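Ethanolamine utilization protein EutJ (Carboxydothermus hydrogenoformans Z-2901, PDB 3H1Q) binds ATP in a nucleotide-binding fold of the actin-like ATPase superfamily and probably serves in ethanolamine utilization. Local coordinates at residues Ala82-Glu85 against Arg86-Ser90; Val230-Gly234 against Gly235-Leu239. All coordinates share one frame; numbering follows the deposited sequence.

In the fold
The two contacts lie in different halves of an actin-like ATPase fold, each half built on its own mixed sheet. Interaction 1 is the C-terminal end of helix 70-87, which packs on strands 51-58 and 39-45. Its centre lies about 23 Å from the centre of the chain, away from the nucleotide site. Interaction 2 follows strand 230-233 of the other sheet into the loop before helix 242-250. It is buried, its centre is about 9 Å from that of the chain, and it touches bound ATP. The centres of the two contacts are about 29 Å apart, and their nearest atoms about 15 Å, so they do not meet.

Interaction 1: residues Ala82-Glu85 against Arg86-Ser90; sequences AKVE and RLLGS
Val84 O receives two backbone donors near the end of the helix. The firmer bond comes from Leu88 N at 2.7 Å and is nearly in line with the carbonyl (C=O...N 167°). The second, from Leu87 N to Val84 O at 3.1 Å, is weak. Leu87 N also bonds Lys83 O weakly. One step back, Arg86 N bonds Ala82 O at 2.9 Å. Leu88 then leaves helical geometry.

The side chains pack along the same turn. Arg86 holds CG between its backbone N and carbonyl carbon (chi1 74°), and the rest of its chain runs back along the helix. This brings one face of the guanidinium against Lys83 CA, 3.8 Å above the plane and off toward the rim. The Lys83 and Arg86 side chains slant across each other, with Lys83 CD 4.1 Å from Arg86 NH2. Lys83 NZ forms a salt bridge with Glu20. The Lys83 and Leu87 side chains lie side by side and point the same way, with Lys83 CG 4.2 Å from Leu87 CD2. Val84 CG1 meets Leu88 CD2 at 4.3 Å.

Glu85 CG packs 3.6 Å from Ser90 O; its OE2 forms a salt bridge with Lys81 and accepts a hydrogen bond from Leu92 N. Val84 and Leu88 form the inner side of the helix end: Val84 packs on strands 39-45 and 51-58, and Leu88 on Val52 of strand 51-58.

Interaction 2: residues Val230-Gly234 against Gly235-Leu239; sequences VYVVG and GTAYL. With ATP (adenosine-5'-triphosphate), chain C.
Tyr238 meets the adenine of ATP with CB and the CG-CD2 part of its ring. Its CB sits over a face of the adenine, 3.4 Å from ATP C6. The phenol ring is inclined to the base, and Tyr238 CD2 comes to 3.3 Å from ATP N7. Beyond the ring, Tyr238 OH is hydrogen-bonded to His259 ND1. Leu239 CD1 touches ATP C2 at 4.1 Å.

The backbone also reaches the alpha-phosphate. Gly235 N donates to ATP O2A at 2.9 Å, and the bond is nearly straight (166°). Glu190 and Lys193 hydrogen-bond ATP as well. Gly234 has a positive phi (103°), a conformation that suits glycine, and here the strand turns into the loop. Its O accepts from Ala237 N at 3.1 Å, with the donor above the carbonyl plane. The next bond, Tyr238 N to Gly235 O, continues the tight turn.

Ala237 CB faces back to the strand and meets Val232 CG1 at 4.0 Å. With CG1 anti to the backbone N (chi1 171°), Val232 puts this methyl beside its own carbonyl carbon, toward Ala237. Phe242 of helix 242-250 packs on both residues. Thr236 OG1 is tied to Ile146 O of strand 141-146.

A hydrophobic strand, a Gly-Gly pair and a short helical turn beside the nucleotide are characteristic of the adenosine motif of actin-like ATPases.

Interaction 1: residues Ala82-Glu85 against Arg86-Ser90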
# COMPACT_ATOMS: atom_id res chain seq x y z
N ALA A 82 -18.65 -7.71 1.69
CA ALA A 82 -19.60 -8.74 1.33
C ALA A 82 -18.93 -9.83 0.55
O ALA A 82 -19.29 -10.98 0.70
CB ALA A 82 -20.73 -8.16 0.55
N LYS A 83 -17.97 -9.47 -0.29
CA LYS A 83 -17.32 -10.49 -1.10
C LYS A 83 -16.62 -11.44 -0.17
O LYS A 83 -16.78 -12.66 -0.27
CB LYS A 83 -16.31 -9.90 -2.08
CG LYS A 83 -15.59 -11.00 -2.87
CD LYS A 83 -15.14 -10.62 -4.27
CE LYS A 83 -14.18 -9.47 -4.24
NZ LYS A 83 -13.72 -9.11 -5.62
N VAL A 84 -15.84 -10.85 0.72
CA VAL A 84 -15.02 -11.60 1.65
C VAL A 84 -15.96 -12.41 2.51
O VAL A 84 -15.71 -13.60 2.75
CB VAL A 84 -14.11 -10.66 2.46
CG1 VAL A 84 -13.66 -11.31 3.76
CG2 VAL A 84 -12.92 -10.26 1.61
N GLU A 85 -17.05 -11.80 2.94
CA GLU A 85 -18.02 -12.53 3.73
C GLU A 85 -18.66 -13.73 3.04
O GLU A 85 -18.86 -14.73 3.67
CB GLU A 85 -19.05 -11.61 4.33
CG GLU A 85 -18.52 -10.91 5.55
CD GLU A 85 -19.43 -9.80 6.05
OE1 GLU A 85 -20.50 -9.56 5.44
OE2 GLU A 85 -19.06 -9.17 7.06
N ARG A 86 -18.95 -13.67 1.74
CA ARG A 86 -19.50 -14.86 1.10
C ARG A 86 -18.43 -15.97 1.01
O ARG A 86 -18.74 -17.16 1.11
CB ARG A 86 -20.19 -14.55 -0.26
CG ARG A 86 -19.29 -14.25 -1.47
CD ARG A 86 -20.09 -14.05 -2.80
NE ARG A 86 -19.48 -13.13 -3.82
CZ ARG A 86 -19.73 -11.80 -3.95
NH1 ARG A 86 -20.55 -11.18 -3.11
NH2 ARG A 86 -19.14 -11.08 -4.93
N LEU A 87 -17.18 -15.55 0.89
CA LEU A 87 -16.08 -16.39 0.49
C LEU A 87 -15.60 -17.04 1.75
O LEU A 87 -15.29 -18.23 1.76
CB LEU A 87 -14.98 -15.52 -0.07
CG LEU A 87 -14.55 -15.78 -1.50
CD1 LEU A 87 -15.72 -16.01 -2.40
CD2 LEU A 87 -13.67 -14.61 -1.98
N LEU A 88 -15.56 -16.25 2.82
CA LEU A 88 -15.25 -16.77 4.15
C LEU A 88 -16.46 -17.49 4.68
O LEU A 88 -17.56 -17.35 4.15
CB LEU A 88 -14.93 -15.60 5.06
CG LEU A 88 -14.13 -15.82 6.32
CD1 LEU A 88 -12.94 -16.73 6.08
CD2 LEU A 88 -13.68 -14.44 6.76
N GLY A 89 -16.31 -18.26 5.74
CA GLY A 89 -17.51 -18.72 6.42
C GLY A 89 -18.42 -17.56 6.87
O GLY A 89 -19.54 -17.44 6.40
N SER A 90 -17.89 -16.70 7.74
CA SER A 90 -18.69 -15.91 8.66
C SER A 90 -18.92 -14.47 8.22
O SER A 90 -18.73 -14.13 7.05
CB SER A 90 -17.99 -15.89 10.02
OG SER A 90 -16.69 -15.31 9.93

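Interaction 2: residues Val230-Gly234 against Gly235-Leu239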
# COMPACT_ATOMS: atom_id res chain seq x y z
N VAL A 230 16.57 0.59 4.25
CA VAL A 230 15.63 1.33 3.44
C VAL A 230 14.70 0.39 2.69
O VAL A 230 15.14 -0.49 1.94
CB VAL A 230 16.38 2.25 2.47
CG1 VAL A 230 15.44 2.87 1.47
CG2 VAL A 230 17.10 3.30 3.26
N TYR A 231 13.41 0.59 2.90
CA TYR A 231 12.42 -0.35 2.46
C TYR A 231 11.47 0.36 1.56
O TYR A 231 10.85 1.31 1.96
CB TYR A 231 11.70 -0.88 3.67
CG TYR A 231 12.60 -1.64 4.61
CD1 TYR A 231 12.71 -3.02 4.52
CD2 TYR A 231 13.34 -0.98 5.58
CE1 TYR A 231 13.53 -3.74 5.40
CE2 TYR A 231 14.17 -1.70 6.47
CZ TYR A 231 14.25 -3.09 6.36
OH TYR A 231 15.06 -3.81 7.21
N VAL A 232 11.37 -0.09 0.34
CA VAL A 232 10.48 0.57 -0.56
C VAL A 232 9.27 -0.33 -0.77
O VAL A 232 9.39 -1.39 -1.36
CB VAL A 232 11.17 0.88 -1.87
CG1 VAL A 232 10.18 1.36 -2.90
CG2 VAL A 232 12.25 1.92 -1.63
N VAL A 233 8.12 0.10 -0.27
CA VAL A 233 6.89 -0.67 -0.40
C VAL A 233 5.90 0.14 -1.20
O VAL A 233 6.22 1.26 -1.57
CB VAL A 233 6.30 -1.02 0.97
CG1 VAL A 233 7.32 -1.75 1.81
CG2 VAL A 233 5.84 0.23 1.67
N GLY A 234 4.71 -0.41 -1.46
CA GLY A 234 3.64 0.28 -2.19
C GLY A 234 3.56 -0.21 -3.61
O GLY A 234 4.57 -0.59 -4.19
N GLY A 235 2.38 -0.17 -4.20
CA GLY A 235 2.16 -0.72 -5.53
C GLY A 235 3.00 -0.19 -6.68
O GLY A 235 3.08 -0.82 -7.75
N THR A 236 3.59 0.99 -6.51
CA THR A 236 4.41 1.56 -7.57
C THR A 236 5.66 0.73 -7.79
O THR A 236 6.14 0.62 -8.92
CB THR A 236 4.84 3.03 -7.32
OG1 THR A 236 3.90 3.68 -6.46
CG2 THR A 236 4.96 3.78 -8.64
N ALA A 237 6.17 0.14 -6.70
CA ALA A 237 7.34 -0.73 -6.72
C ALA A 237 7.07 -2.12 -7.35
O ALA A 237 7.86 -3.03 -7.19
CB ALA A 237 7.90 -0.87 -5.32
N TYR A 238 5.96 -2.28 -8.05
CA TYR A 238 5.65 -3.51 -8.77
C TYR A 238 6.36 -3.53 -10.12
O TYR A 238 6.18 -4.44 -10.92
CB TYR A 238 4.15 -3.60 -9.02
CG TYR A 238 3.40 -4.63 -8.21
CD1 TYR A 238 3.88 -5.93 -8.06
CD2 TYR A 238 2.17 -4.31 -7.62
CE1 TYR A 238 3.17 -6.89 -7.33
CE2 TYR A 238 1.46 -5.26 -6.88
CZ TYR A 238 1.95 -6.54 -6.74
OH TYR A 238 1.24 -7.46 -6.02
N LEU A 239 7.14 -2.49 -10.40
CA LEU A 239 7.85 -2.43 -11.67
C LEU A 239 9.09 -3.29 -11.52
O LEU A 239 9.89 -3.08 -10.60
CB LEU A 239 8.20 -0.98 -12.03
CG LEU A 239 8.13 -0.68 -13.53
CD1 LEU A 239 6.76 -1.06 -14.11
CD2 LEU A 239 8.41 0.77 -13.81
PG ATP C . -1.50 3.37 -0.50
O1G ATP C . -1.98 1.94 -0.70
O2G ATP C . -0.03 3.57 -0.79
O3G ATP C . -1.84 3.94 0.87
PB ATP C . -2.75 3.58 -2.99
O1B ATP C . -3.26 4.56 -3.99
O2B ATP C . -3.67 2.44 -2.66
O3B ATP C . -2.20 4.27 -1.65
PA ATP C . -0.78 1.53 -3.81
O1A ATP C . -1.86 0.51 -3.69
O2A ATP C . 0.40 1.45 -2.86
O3A ATP C . -1.36 3.03 -3.61
O5' ATP C . -0.30 1.63 -5.33
C5' ATP C . -1.13 1.94 -6.44
C4' ATP C . -0.16 2.13 -7.58
O4' ATP C . 0.59 0.93 -7.75
C3' ATP C . -0.89 2.36 -8.89
O3' ATP C . -0.30 3.44 -9.61
C2' ATP C . -0.63 1.11 -9.70
O2' ATP C . -0.52 1.41 -11.09
C1' ATP C . 0.67 0.56 -9.13
N9 ATP C . 0.69 -0.88 -9.54
C8 ATP C . -0.16 -1.87 -9.18
N7 ATP C . 0.11 -3.04 -9.82
C5 ATP C . 1.15 -2.82 -10.64
C6 ATP C . 1.97 -3.61 -11.61
N6 ATP C . 1.73 -4.92 -11.84
N1 ATP C . 2.98 -2.97 -12.26
C2 ATP C . 3.27 -1.68 -12.07
N3 ATP C . 2.59 -0.90 -11.20
C4 ATP C . 1.53 -1.40 -10.47